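Local atomic coordinates of alpha-glucosidase ([Eubacterium] rectale, PDB entry 6PNR), a protein that probably hydrolyses alpha-sulfoquinovosides, the sulfonated sugar glycosides related to sulfolipid, as a glycoside hydrolase of family 31. Residues E307-G312 and G383-M388; G255-T260 and K311-L316; E36-Y41 and L395-I400. All coordinates share one frame; numbering follows the deposited sequence.

Contact 1: residues E307-G312 and G383-M388; sequences EINAKG and GIDGWM
Gly383 and Asp385 face the side chain of Asn309, the one residue by which the end of helix 301-310 touches the segment leading into strand 386-389. The approach is shallow: Asn309 CA and Gly383 CA, the nearest pair of alpha carbons, are 9.2 Å apart, and no hydrogen bond crosses. Gly383 turns the chain at positive phi (93°), a conformation that suits glycine; its carbonyl lies loosely beside the end of the Asn309 side chain. Ile384 turns the other way, into the interior, and packs on Phe315 and on Thr379 of helix 365-380. Asp385 swings back toward Asn309, with CG anti to its carbonyl carbon (chi1 -75°). One of its carboxylate oxygens touches the aliphatic chain of Lys314, while its backbone N is hydrogen-bonded to the carbonyl of Phe315. This places the contact at the entry end of two neighbouring parallel strands of the TIM barrel, 314-319 and 386-389. Here helix 301-310 stops in a Schellman motif: Gly312 is the C' residue, and Gly312 N reaches Asn309 O at 2.8 Å. The backbone N of Ile313 completes the motif by bonding to the carbonyl of Ile308. From Gly386 the chain runs away from the helix, bonded through its backbone to Gly317. Trp387 lies against helix 365-380 and gives its NE1 to Asn423 OD1. Met388, farther along, touches the bound aza-sugar inhibitor at the opposite, exit end of the strand.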
ATOM      1  N   GLU A 307     -21.367  35.904 -34.117  1.00 30.62           N
ATOM      2  CA  GLU A 307     -20.927  35.640 -35.485  1.00 38.45           C
ATOM      3  C   GLU A 307     -20.896  34.148 -35.785  1.00 37.50           C
ATOM      4  O   GLU A 307     -21.400  33.706 -36.824  1.00 37.25           O
ATOM      5  CB  GLU A 307     -19.550  36.251 -35.729  1.00 36.86           C
ATOM      6  CG  GLU A 307     -19.479  37.742 -35.495  1.00 53.20           C
ATOM      7  CD  GLU A 307     -18.062  38.270 -35.638  1.00 64.52           C
ATOM      8  OE1 GLU A 307     -17.192  37.504 -36.120  1.00 62.90           O
ATOM      9  OE2 GLU A 307     -17.822  39.441 -35.264  1.00 63.82           O
ATOM     10  N   ILE A 308     -20.299  33.348 -34.892  1.00 31.66           N
ATOM     11  CA  ILE A 308     -20.208  31.929 -35.220  1.00 30.11           C
ATOM     12  C   ILE A 308     -21.572  31.252 -35.076  1.00 29.80           C
ATOM     13  O   ILE A 308     -21.857  30.278 -35.784  1.00 30.29           O
ATOM     14  CB  ILE A 308     -19.116  31.218 -34.388  1.00 31.08           C
ATOM     15  CG1 ILE A 308     -19.474  31.175 -32.907  1.00 24.40           C
ATOM     16  CG2 ILE A 308     -17.756  31.876 -34.589  1.00 33.76           C
ATOM     17  CD1 ILE A 308     -18.588  30.250 -32.126  1.00 26.59           C
ATOM     18  N   ASN A 309     -22.434  31.743 -34.170  1.00 33.31           N
ATOM     19  CA  ASN A 309     -23.810  31.245 -34.095  1.00 29.18           C
ATOM     20  C   ASN A 309     -24.520  31.381 -35.438  1.00 36.00           C
ATOM     21  O   ASN A 309     -25.222  30.460 -35.877  1.00 32.65           O
ATOM     22  CB  ASN A 309     -24.612  32.008 -33.041  1.00 32.97           C
ATOM     23  CG  ASN A 309     -24.288  31.584 -31.626  1.00 35.25           C
ATOM     24  OD1 ASN A 309     -23.498  30.661 -31.393  1.00 35.11           O
ATOM     25  ND2 ASN A 309     -24.889  32.273 -30.662  1.00 30.21           N
ATOM     26  N   ALA A 310     -24.360  32.535 -36.095  1.00 29.26           N
ATOM     27  CA  ALA A 310     -24.998  32.744 -37.391  1.00 36.14           C
ATOM     28  C   ALA A 310     -24.492  31.761 -38.440  1.00 40.69           C
ATOM     29  O   ALA A 310     -25.154  31.567 -39.464  1.00 39.96           O
ATOM     30  CB  ALA A 310     -24.779  34.190 -37.859  1.00 32.88           C
ATOM     31  N   LYS A 311     -23.345  31.125 -38.201  1.00 39.22           N
ATOM     32  CA  LYS A 311     -22.815  30.088 -39.078  1.00 39.85           C
ATOM     33  C   LYS A 311     -23.159  28.681 -38.608  1.00 39.29           C
ATOM     34  O   LYS A 311     -22.612  27.715 -39.146  1.00 40.89           O
ATOM     35  CB  LYS A 311     -21.295  30.224 -39.207  1.00 41.40           C
ATOM     36  CG  LYS A 311     -20.831  31.458 -39.959  1.00 47.43           C
ATOM     37  CD  LYS A 311     -19.298  31.586 -39.922  1.00 55.23           C
ATOM     38  CE  LYS A 311     -18.596  30.314 -40.432  1.00 64.32           C
ATOM     39  NZ  LYS A 311     -17.097  30.374 -40.348  1.00 57.72           N
ATOM     40  N   GLY A 312     -24.044  28.542 -37.617  1.00 35.14           N
ATOM     41  CA  GLY A 312     -24.443  27.229 -37.147  1.00 33.38           C
ATOM     42  C   GLY A 312     -23.528  26.597 -36.120  1.00 30.61           C
ATOM     43  O   GLY A 312     -23.542  25.370 -35.967  1.00 29.84           O
ATOM     44  N   GLY A 383     -24.203  34.285 -24.086  1.00 28.86           N
ATOM     45  CA  GLY A 383     -24.547  33.431 -25.206  1.00 28.65           C
ATOM     46  C   GLY A 383     -23.780  32.131 -25.303  1.00 27.64           C
ATOM     47  O   GLY A 383     -23.772  31.510 -26.373  1.00 28.43           O
ATOM     48  N   ILE A 384     -23.135  31.700 -24.228  1.00 28.00           N
ATOM     49  CA  ILE A 384     -22.492  30.391 -24.197  1.00 24.37           C
ATOM     50  C   ILE A 384     -23.574  29.334 -24.018  1.00 27.97           C
ATOM     51  O   ILE A 384     -24.430  29.451 -23.133  1.00 27.49           O
ATOM     52  CB  ILE A 384     -21.437  30.336 -23.080  1.00 28.34           C
ATOM     53  CG1 ILE A 384     -20.253  31.280 -23.411  1.00 25.24           C
ATOM     54  CG2 ILE A 384     -20.963  28.920 -22.873  1.00 25.92           C
ATOM     55  CD1 ILE A 384     -19.178  31.377 -22.304  1.00 25.30           C
ATOM     56  N   ASP A 385     -23.556  28.317 -24.879  1.00 27.49           N
ATOM     57  CA  ASP A 385     -24.601  27.301 -24.949  1.00 29.18           C
ATOM     58  C   ASP A 385     -24.205  25.967 -24.323  1.00 29.96           C
ATOM     59  O   ASP A 385     -24.978  25.008 -24.378  1.00 28.93           O
ATOM     60  CB  ASP A 385     -25.014  27.100 -26.401  1.00 33.43           C
ATOM     61  CG  ASP A 385     -25.878  28.242 -26.907  1.00 37.20           C
ATOM     62  OD1 ASP A 385     -26.813  28.632 -26.173  1.00 36.25           O
ATOM     63  OD2 ASP A 385     -25.607  28.765 -28.013  1.00 34.08           O
ATOM     64  N   GLY A 386     -23.037  25.881 -23.715  1.00 29.84           N
ATOM     65  CA  GLY A 386     -22.667  24.661 -23.022  1.00 27.47           C
ATOM     66  C   GLY A 386     -21.345  24.895 -22.343  1.00 23.61           C
ATOM     67  O   GLY A 386     -20.654  25.878 -22.616  1.00 24.98           O
ATOM     68  N   TRP A 387     -21.003  23.988 -21.429  1.00 23.46           N
ATOM     69  CA  TRP A 387     -19.743  24.173 -20.728  1.00 23.96           C
ATOM     70  C   TRP A 387     -19.346  22.908 -19.980  1.00 27.14           C
ATOM     71  O   TRP A 387     -20.183  22.075 -19.621  1.00 25.24           O
ATOM     72  CB  TRP A 387     -19.801  25.355 -19.747  1.00 23.02           C
ATOM     73  CG  TRP A 387     -20.873  25.273 -18.676  1.00 23.75           C
ATOM     74  CD1 TRP A 387     -20.745  24.765 -17.422  1.00 26.27           C
ATOM     75  CD2 TRP A 387     -22.206  25.788 -18.763  1.00 22.99           C
ATOM     76  NE1 TRP A 387     -21.927  24.917 -16.723  1.00 25.73           N
ATOM     77  CE2 TRP A 387     -22.834  25.549 -17.524  1.00 27.19           C
ATOM     78  CE3 TRP A 387     -22.920  26.442 -19.762  1.00 22.69           C
ATOM     79  CZ2 TRP A 387     -24.155  25.910 -17.274  1.00 28.19           C
ATOM     80  CZ3 TRP A 387     -24.238  26.797 -19.510  1.00 27.21           C
ATOM     81  CH2 TRP A 387     -24.834  26.536 -18.272  1.00 27.20           C
ATOM     82  N   MET A 388     -18.045  22.786 -19.754  1.00 25.03           N
ATOM     83  CA  MET A 388     -17.536  21.827 -18.785  1.00 26.07           C
ATOM     84  C   MET A 388     -17.824  22.352 -17.387  1.00 26.03           C
ATOM     85  O   MET A 388     -17.460  23.488 -17.062  1.00 24.30           O
ATOM     86  CB  MET A 388     -16.038  21.620 -18.985  1.00 23.33           C
ATOM     87  CG  MET A 388     -15.419  20.624 -17.999  1.00 24.05           C
ATOM     88  SD  MET A 388     -13.663  20.283 -18.323  1.00 25.33           S
ATOM     89  CE  MET A 388     -13.773  19.155 -19.704  1.00 21.91           C
TER

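Contact 2: residues G255-T260 and K311-L316; sequences GLLDKT and KGIKFL
Leu257 and Ile313 reach toward each other tip to tip, their CD1 methyls meeting at 4.1 Å between helix 250-262 and the turn before strand 314-319. Each leans in from its own backbone: the isobutyl group of Leu257 extends away from its backbone N (chi1 173°), and Ile313 presents the longer of its two branches. Ile308 of helix 301-310 packs against both, and Val267 and Leu261 close in from the strand and helix side, so the methyls end in a buried apolar layer. These elements lie in the TIM-barrel domain, where helices flank the parallel sheet; helix 250-262 packs on the connection between helix 301-310 and strand 314-319. Nearer the surface Asp258 and Lys311 cross at about a right angle. The bend in the lysine chain at chi3 (54°) turns its ammonium to the carboxylate, yet Lys311 NZ remains 4.1 Å from Asp258 OD1, too far for a salt bridge, and the attraction of the opposite charges is probably weak at this exposed spot. Within the helix, Leu256 O is gripped twice, by Thr260 N at 2.8 Å and by Thr260 OG1, also at 2.8 Å, from opposite faces of the carbonyl plane. The hydroxyl sits 32° off that plane and also bonds to Tyr534 OH.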
ATOM      1  N   GLY A 255      -9.135  30.826 -35.317  1.00 29.91           N
ATOM      2  CA  GLY A 255      -8.317  30.358 -36.424  1.00 28.49           C
ATOM      3  C   GLY A 255      -8.358  28.850 -36.593  1.00 26.35           C
ATOM      4  O   GLY A 255      -8.430  28.344 -37.715  1.00 28.99           O
ATOM      5  N   LEU A 256      -8.303  28.111 -35.482  1.00 24.71           N
ATOM      6  CA  LEU A 256      -8.366  26.652 -35.556  1.00 28.68           C
ATOM      7  C   LEU A 256      -9.754  26.174 -35.975  1.00 28.08           C
ATOM      8  O   LEU A 256      -9.887  25.144 -36.653  1.00 27.82           O
ATOM      9  CB  LEU A 256      -7.959  26.052 -34.207  1.00 20.92           C
ATOM     10  CG  LEU A 256      -6.439  26.030 -33.987  1.00 27.46           C
ATOM     11  CD1 LEU A 256      -6.090  25.683 -32.556  1.00 24.11           C
ATOM     12  CD2 LEU A 256      -5.800  25.068 -34.943  1.00 23.58           C
ATOM     13  N   LEU A 257     -10.794  26.902 -35.577  1.00 26.82           N
ATOM     14  CA  LEU A 257     -12.136  26.624 -36.081  1.00 28.98           C
ATOM     15  C   LEU A 257     -12.174  26.714 -37.601  1.00 27.92           C
ATOM     16  O   LEU A 257     -12.625  25.785 -38.284  1.00 26.88           O
ATOM     17  CB  LEU A 257     -13.122  27.613 -35.467  1.00 23.89           C
ATOM     18  CG  LEU A 257     -14.546  27.561 -36.022  1.00 27.48           C
ATOM     19  CD1 LEU A 257     -15.100  26.145 -35.875  1.00 25.97           C
ATOM     20  CD2 LEU A 257     -15.396  28.575 -35.256  1.00 31.29           C
ATOM     21  N   ASP A 258     -11.686  27.832 -38.148  1.00 28.23           N
ATOM     22  CA  ASP A 258     -11.616  27.996 -39.596  1.00 32.69           C
ATOM     23  C   ASP A 258     -10.832  26.865 -40.253  1.00 28.08           C
ATOM     24  O   ASP A 258     -11.263  26.314 -41.274  1.00 29.61           O
ATOM     25  CB  ASP A 258     -10.996  29.356 -39.930  1.00 32.55           C
ATOM     26  CG  ASP A 258     -11.851  30.520 -39.447  1.00 39.50           C
ATOM     27  OD1 ASP A 258     -13.086  30.354 -39.362  1.00 42.68           O
ATOM     28  OD2 ASP A 258     -11.293  31.601 -39.154  1.00 48.09           O
ATOM     29  N   LYS A 259      -9.677  26.501 -39.680  1.00 30.03           N
ATOM     30  CA  LYS A 259      -8.881  25.402 -40.224  1.00 27.47           C
ATOM     31  C   LYS A 259      -9.673  24.103 -40.220  1.00 31.22           C
ATOM     32  O   LYS A 259      -9.688  23.357 -41.208  1.00 29.95           O
ATOM     33  CB  LYS A 259      -7.585  25.236 -39.406  1.00 27.61           C
ATOM     34  CG  LYS A 259      -6.628  24.189 -39.957  1.00 30.30           C
ATOM     35  CD  LYS A 259      -5.400  24.049 -39.055  1.00 31.14           C
ATOM     36  CE  LYS A 259      -4.238  23.414 -39.808  1.00 34.18           C
ATOM     37  NZ  LYS A 259      -2.966  23.388 -39.015  1.00 33.47           N
ATOM     38  N   THR A 260     -10.348  23.819 -39.111  1.00 27.52           N
ATOM     39  CA  THR A 260     -11.144  22.598 -39.022  1.00 28.43           C
ATOM     40  C   THR A 260     -12.231  22.572 -40.092  1.00 31.10           C
ATOM     41  O   THR A 260     -12.374  21.590 -40.836  1.00 28.85           O
ATOM     42  CB  THR A 260     -11.745  22.495 -37.622  1.00 28.34           C
ATOM     43  OG1 THR A 260     -10.671  22.487 -36.670  1.00 26.83           O
ATOM     44  CG2 THR A 260     -12.573  21.216 -37.487  1.00 26.48           C
ATOM     45  N   LYS A 311     -23.345  31.125 -38.201  1.00 39.22           N
ATOM     46  CA  LYS A 311     -22.815  30.088 -39.078  1.00 39.85           C
ATOM     47  C   LYS A 311     -23.159  28.681 -38.608  1.00 39.29           C
ATOM     48  O   LYS A 311     -22.612  27.715 -39.146  1.00 40.89           O
ATOM     49  CB  LYS A 311     -21.295  30.224 -39.207  1.00 41.40           C
ATOM     50  CG  LYS A 311     -20.831  31.458 -39.959  1.00 47.43           C
ATOM     51  CD  LYS A 311     -19.298  31.586 -39.922  1.00 55.23           C
ATOM     52  CE  LYS A 311     -18.596  30.314 -40.432  1.00 64.32           C
ATOM     53  NZ  LYS A 311     -17.097  30.374 -40.348  1.00 57.72           N
ATOM     54  N   GLY A 312     -24.044  28.542 -37.617  1.00 35.14           N
ATOM     55  CA  GLY A 312     -24.443  27.229 -37.147  1.00 33.38           C
ATOM     56  C   GLY A 312     -23.528  26.597 -36.120  1.00 30.61           C
ATOM     57  O   GLY A 312     -23.542  25.370 -35.967  1.00 29.84           O
ATOM     58  N   ILE A 313     -22.724  27.384 -35.405  1.00 31.69           N
ATOM     59  CA  ILE A 313     -21.710  26.834 -34.509  1.00 27.96           C
ATOM     60  C   ILE A 313     -21.915  27.414 -33.118  1.00 30.43           C
ATOM     61  O   ILE A 313     -22.026  28.636 -32.961  1.00 28.30           O
ATOM     62  CB  ILE A 313     -20.286  27.118 -35.026  1.00 29.95           C
ATOM     63  CG1 ILE A 313     -20.091  26.407 -36.364  1.00 32.55           C
ATOM     64  CG2 ILE A 313     -19.219  26.654 -34.018  1.00 27.50           C
ATOM     65  CD1 ILE A 313     -18.912  26.885 -37.129  1.00 35.21           C
ATOM     66  N   LYS A 314     -21.945  26.543 -32.108  1.00 22.88           N
ATOM     67  CA  LYS A 314     -22.126  27.015 -30.740  1.00 23.69           C
ATOM     68  C   LYS A 314     -20.775  27.276 -30.069  1.00 30.70           C
ATOM     69  O   LYS A 314     -19.725  26.818 -30.531  1.00 27.94           O
ATOM     70  CB  LYS A 314     -22.941  26.000 -29.931  1.00 26.38           C
ATOM     71  CG  LYS A 314     -24.348  25.654 -30.535  1.00 27.32           C
ATOM     72  CD  LYS A 314     -25.171  26.904 -30.840  1.00 26.77           C
ATOM     73  CE  LYS A 314     -26.595  26.538 -31.312  1.00 34.42           C
ATOM     74  NZ  LYS A 314     -27.376  27.760 -31.689  1.00 37.23           N
ATOM     75  N   PHE A 315     -20.807  28.033 -28.965  1.00 23.57           N
ATOM     76  CA  PHE A 315     -19.615  28.297 -28.165  1.00 25.49           C
ATOM     77  C   PHE A 315     -19.813  27.673 -26.792  1.00 29.12           C
ATOM     78  O   PHE A 315     -20.872  27.847 -26.179  1.00 26.47           O
ATOM     79  CB  PHE A 315     -19.338  29.799 -28.038  1.00 25.42           C
ATOM     80  CG  PHE A 315     -18.008  30.123 -27.387  1.00 26.97           C
ATOM     81  CD1 PHE A 315     -17.868  30.103 -26.000  1.00 28.21           C
ATOM     82  CD2 PHE A 315     -16.901  30.449 -28.161  1.00 29.41           C
ATOM     83  CE1 PHE A 315     -16.645  30.396 -25.394  1.00 26.98           C
ATOM     84  CE2 PHE A 315     -15.678  30.748 -27.559  1.00 26.18           C
ATOM     85  CZ  PHE A 315     -15.555  30.720 -26.177  1.00 26.35           C
ATOM     86  N   LEU A 316     -18.807  26.937 -26.317  1.00 24.46           N
ATOM     87  CA  LEU A 316     -18.856  26.269 -25.020  1.00 26.68           C
ATOM     88  C   LEU A 316     -17.688  26.708 -24.144  1.00 26.91           C
ATOM     89  O   LEU A 316     -16.584  26.963 -24.632  1.00 25.32           O
ATOM     90  CB  LEU A 316     -18.849  24.731 -25.157  1.00 22.72           C
ATOM     91  CG  LEU A 316     -20.049  24.108 -25.896  1.00 25.35           C
ATOM     92  CD1 LEU A 316     -19.876  24.137 -27.427  1.00 26.62           C
ATOM     93  CD2 LEU A 316     -20.324  22.698 -25.401  1.00 27.64           C
TER

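Contact 3: residues E36-Y41 and L395-I400; sequences EDVDMY and LPTDDI
Val38 and Met40, alternate residues of strand 29-41, point together at Thr397 and Pro396 in the loop between strand 386-389 and helix 408-429. The close part of the contact lies here. Val38 meets the threonine at about a right angle: Thr397 OG1 touches Val38 CG1 at 3.5 Å and Val38 CB at the same distance, the threonine hydroxyl set between its own backbone N and carbonyl carbon (chi1 65°). Two residues further along, on the same face of the strand, Met40 stretches out fully, its CG opposite the backbone N (chi1 -180°), and lays its sulfur obliquely against the proline: Met40 SD is 3.6 Å from Pro396 CB and 3.8 Å from Pro396 CA. Phe45 of the neighbouring strand 44-56 backs both strand residues, Tyr348 lies against the proline and Met409 against the threonine. The join links the beta-rich N-terminal part of the enzyme, through a long antiparallel hairpin, to a loop of the catalytic TIM barrel; the Met40 side chain is about 14 Å from the bound inhibitor.

The margins are looser and acidic. Asp37 and Asp39 are exposed and direct their CB atoms away from the loop, on the other face of the strand. Glu36 does face the loop but stays clear of it, with OE1 in a salt bridge to Arg101. Asp398, also exposed, has OD1 hydrogen-bonded to Tyr348 OH, and Asp398 OD1 also takes a weak bond from Asp399 N, 2.6 Å with an N-H...O angle of 118°. Since no hydrogen bond or salt bridge joins the two segments, the join probably rests on van der Waals contact and fit of shape, while the carboxylates of Glu36, Asp398 and Asp399 find polar partners in other parts of the chain.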
ATOM      1  N   GLU A  36     -10.906   7.798  12.027  1.00 34.35           N
ATOM      2  CA  GLU A  36     -10.311   7.834  10.704  1.00 32.83           C
ATOM      3  C   GLU A  36      -9.099   8.757  10.678  1.00 35.06           C
ATOM      4  O   GLU A  36      -8.922   9.624  11.534  1.00 35.11           O
ATOM      5  CB  GLU A  36     -11.331   8.303   9.672  1.00 32.53           C
ATOM      6  CG  GLU A  36     -11.753   9.745   9.830  1.00 34.11           C
ATOM      7  CD  GLU A  36     -12.916   9.924  10.794  1.00 40.41           C
ATOM      8  OE1 GLU A  36     -13.306   8.946  11.474  1.00 35.89           O
ATOM      9  OE2 GLU A  36     -13.439  11.053  10.870  1.00 35.38           O
ATOM     10  N   ASP A  37      -8.248   8.546   9.678  1.00 34.49           N
ATOM     11  CA  ASP A  37      -7.171   9.470   9.339  1.00 37.46           C
ATOM     12  C   ASP A  37      -7.265   9.731   7.839  1.00 37.04           C
ATOM     13  O   ASP A  37      -7.065   8.815   7.032  1.00 35.10           O
ATOM     14  CB  ASP A  37      -5.800   8.905   9.724  1.00 41.13           C
ATOM     15  CG  ASP A  37      -4.659   9.878   9.434  1.00 43.46           C
ATOM     16  OD1 ASP A  37      -4.546  10.910  10.127  1.00 50.46           O
ATOM     17  OD2 ASP A  37      -3.877   9.607   8.503  1.00 49.83           O
ATOM     18  N   VAL A  38      -7.592  10.966   7.475  1.00 35.99           N
ATOM     19  CA  VAL A  38      -7.805  11.376   6.090  1.00 39.26           C
ATOM     20  C   VAL A  38      -6.665  12.316   5.724  1.00 45.40           C
ATOM     21  O   VAL A  38      -6.609  13.453   6.210  1.00 48.41           O
ATOM     22  CB  VAL A  38      -9.173  12.050   5.900  1.00 38.01           C
ATOM     23  CG1 VAL A  38      -9.384  12.484   4.444  1.00 38.98           C
ATOM     24  CG2 VAL A  38     -10.287  11.120   6.331  1.00 32.06           C
ATOM     25  N   ASP A  39      -5.749  11.841   4.880  1.00 41.10           N
ATOM     26  CA  ASP A  39      -4.587  12.613   4.437  1.00 46.78           C
ATOM     27  C   ASP A  39      -4.851  13.134   3.023  1.00 43.24           C
ATOM     28  O   ASP A  39      -4.844  12.358   2.063  1.00 43.92           O
ATOM     29  CB  ASP A  39      -3.331  11.743   4.477  1.00 50.19           C
ATOM     30  CG  ASP A  39      -2.074  12.497   4.073  1.00 57.78           C
ATOM     31  OD1 ASP A  39      -2.105  13.747   4.017  1.00 62.89           O
ATOM     32  OD2 ASP A  39      -1.053  11.830   3.808  1.00 59.00           O
ATOM     33  N   MET A  40      -5.069  14.440   2.895  1.00 38.71           N
ATOM     34  CA  MET A  40      -5.435  15.061   1.627  1.00 38.50           C
ATOM     35  C   MET A  40      -4.259  15.807   1.001  1.00 39.06           C
ATOM     36  O   MET A  40      -3.599  16.603   1.673  1.00 40.77           O
ATOM     37  CB  MET A  40      -6.581  16.035   1.830  1.00 39.22           C
ATOM     38  CG  MET A  40      -6.991  16.690   0.551  1.00 33.82           C
ATOM     39  SD  MET A  40      -7.931  18.177   0.820  1.00 55.47           S
ATOM     40  CE  MET A  40      -8.321  18.538  -0.906  1.00 35.65           C
ATOM     41  N   TYR A  41      -4.027  15.588  -0.297  1.00 32.33           N
ATOM     42  CA  TYR A  41      -2.993  16.353  -1.008  1.00 29.15           C
ATOM     43  C   TYR A  41      -3.480  16.590  -2.434  1.00 28.82           C
ATOM     44  O   TYR A  41      -3.484  15.662  -3.246  1.00 28.49           O
ATOM     45  CB  TYR A  41      -1.655  15.628  -0.996  1.00 29.75           C
ATOM     46  CG  TYR A  41      -0.554  16.396  -1.695  1.00 29.25           C
ATOM     47  CD1 TYR A  41       0.113  17.435  -1.055  1.00 32.04           C
ATOM     48  CD2 TYR A  41      -0.181  16.078  -2.991  1.00 30.43           C
ATOM     49  CE1 TYR A  41       1.125  18.137  -1.697  1.00 37.09           C
ATOM     50  CE2 TYR A  41       0.827  16.768  -3.637  1.00 30.53           C
ATOM     51  CZ  TYR A  41       1.471  17.798  -2.993  1.00 35.70           C
ATOM     52  OH  TYR A  41       2.459  18.477  -3.661  1.00 36.67           O
ATOM     53  N   LEU A 395     -13.243  18.731  -1.461  1.00 30.94           N
ATOM     54  CA  LEU A 395     -13.586  19.319  -0.163  1.00 27.82           C
ATOM     55  C   LEU A 395     -12.729  18.680   0.923  1.00 30.98           C
ATOM     56  O   LEU A 395     -12.779  17.454   1.104  1.00 28.48           O
ATOM     57  CB  LEU A 395     -15.066  19.163   0.176  1.00 27.54           C
ATOM     58  CG  LEU A 395     -15.511  19.894   1.460  1.00 28.13           C
ATOM     59  CD1 LEU A 395     -15.721  21.373   1.195  1.00 29.94           C
ATOM     60  CD2 LEU A 395     -16.775  19.277   2.040  1.00 29.46           C
ATOM     61  N   PRO A 396     -11.945  19.454   1.664  1.00 27.80           N
ATOM     62  CA  PRO A 396     -11.114  18.871   2.722  1.00 32.99           C
ATOM     63  C   PRO A 396     -11.962  18.475   3.919  1.00 32.01           C
ATOM     64  O   PRO A 396     -13.141  18.807   4.025  1.00 31.36           O
ATOM     65  CB  PRO A 396     -10.123  19.986   3.067  1.00 35.22           C
ATOM     66  CG  PRO A 396     -10.820  21.240   2.664  1.00 33.12           C
ATOM     67  CD  PRO A 396     -11.759  20.908   1.535  1.00 29.11           C
ATOM     68  N   THR A 397     -11.337  17.730   4.831  1.00 32.65           N
ATOM     69  CA  THR A 397     -12.020  17.268   6.029  1.00 35.12           C
ATOM     70  C   THR A 397     -11.344  17.726   7.311  1.00 43.45           C
ATOM     71  O   THR A 397     -11.852  17.437   8.399  1.00 38.14           O
ATOM     72  CB  THR A 397     -12.096  15.737   6.047  1.00 37.32           C
ATOM     73  OG1 THR A 397     -10.766  15.202   6.136  1.00 37.26           O
ATOM     74  CG2 THR A 397     -12.785  15.206   4.804  1.00 35.35           C
ATOM     75  N   ASP A 398     -10.210  18.417   7.222  1.00 43.10           N
ATOM     76  CA  ASP A 398      -9.362  18.566   8.398  1.00 46.13           C
ATOM     77  C   ASP A 398      -9.833  19.709   9.285  1.00 53.34           C
ATOM     78  O   ASP A 398      -9.956  19.545  10.504  1.00 62.92           O
ATOM     79  CB  ASP A 398      -7.895  18.758   7.978  1.00 44.59           C
ATOM     80  CG  ASP A 398      -7.693  19.898   6.972  1.00 47.64           C
ATOM     81  OD1 ASP A 398      -8.673  20.583   6.613  1.00 51.63           O
ATOM     82  OD2 ASP A 398      -6.538  20.113   6.542  1.00 50.53           O
ATOM     83  N   ASP A 399     -10.124  20.864   8.695  1.00 45.42           N
ATOM     84  CA  ASP A 399     -10.302  22.076   9.480  1.00 45.63           C
ATOM     85  C   ASP A 399     -11.196  23.031   8.687  1.00 48.14           C
ATOM     86  O   ASP A 399     -10.803  24.120   8.267  1.00 41.46           O
ATOM     87  CB  ASP A 399      -8.945  22.703   9.808  1.00 50.76           C
ATOM     88  CG  ASP A 399      -9.060  23.918  10.697  1.00 49.31           C
ATOM     89  OD1 ASP A 399     -10.189  24.247  11.114  1.00 52.05           O
ATOM     90  OD2 ASP A 399      -8.012  24.538  10.977  1.00 59.47           O
ATOM     91  N   ILE A 400     -12.447  22.628   8.482  1.00 43.72           N
ATOM     92  CA  ILE A 400     -13.340  23.375   7.613  1.00 41.49           C
ATOM     93  C   ILE A 400     -14.743  23.350   8.197  1.00 42.27           C
ATOM     94  O   ILE A 400     -15.152  22.385   8.853  1.00 38.13           O
ATOM     95  CB  ILE A 400     -13.299  22.818   6.174  1.00 39.46           C
ATOM     96  CG1 ILE A 400     -13.970  23.778   5.191  1.00 43.37           C
ATOM     97  CG2 ILE A 400     -13.897  21.427   6.117  1.00 40.05           C
ATOM     98  CD1 ILE A 400     -13.591  23.514   3.734  1.00 43.62           C
TER

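Overall arrangement
From the N terminus, the chain first passes 36-41, in the beta-rich N-terminal part, and meets its partner only at 395-400, so contact 3 closes a span of more than 350 residues that holds both other contacts. Within it, 255-260 opens the loop that contact 2 closes at 311-316. Contact 1 begins at 307-312, sharing Lys311 and Gly312, and ends at 383-388, so these two loops overlap in series. Their centres are 9 Å apart: contact 2 sets helix 250-262 against the turn into strand 314-319, and contact 1 sets the end of helix 301-310 against the approach to neighbouring strand 386-389. Contact 3, its centre 40 Å from that of contact 1, ties the N-terminal hairpin to the barrel.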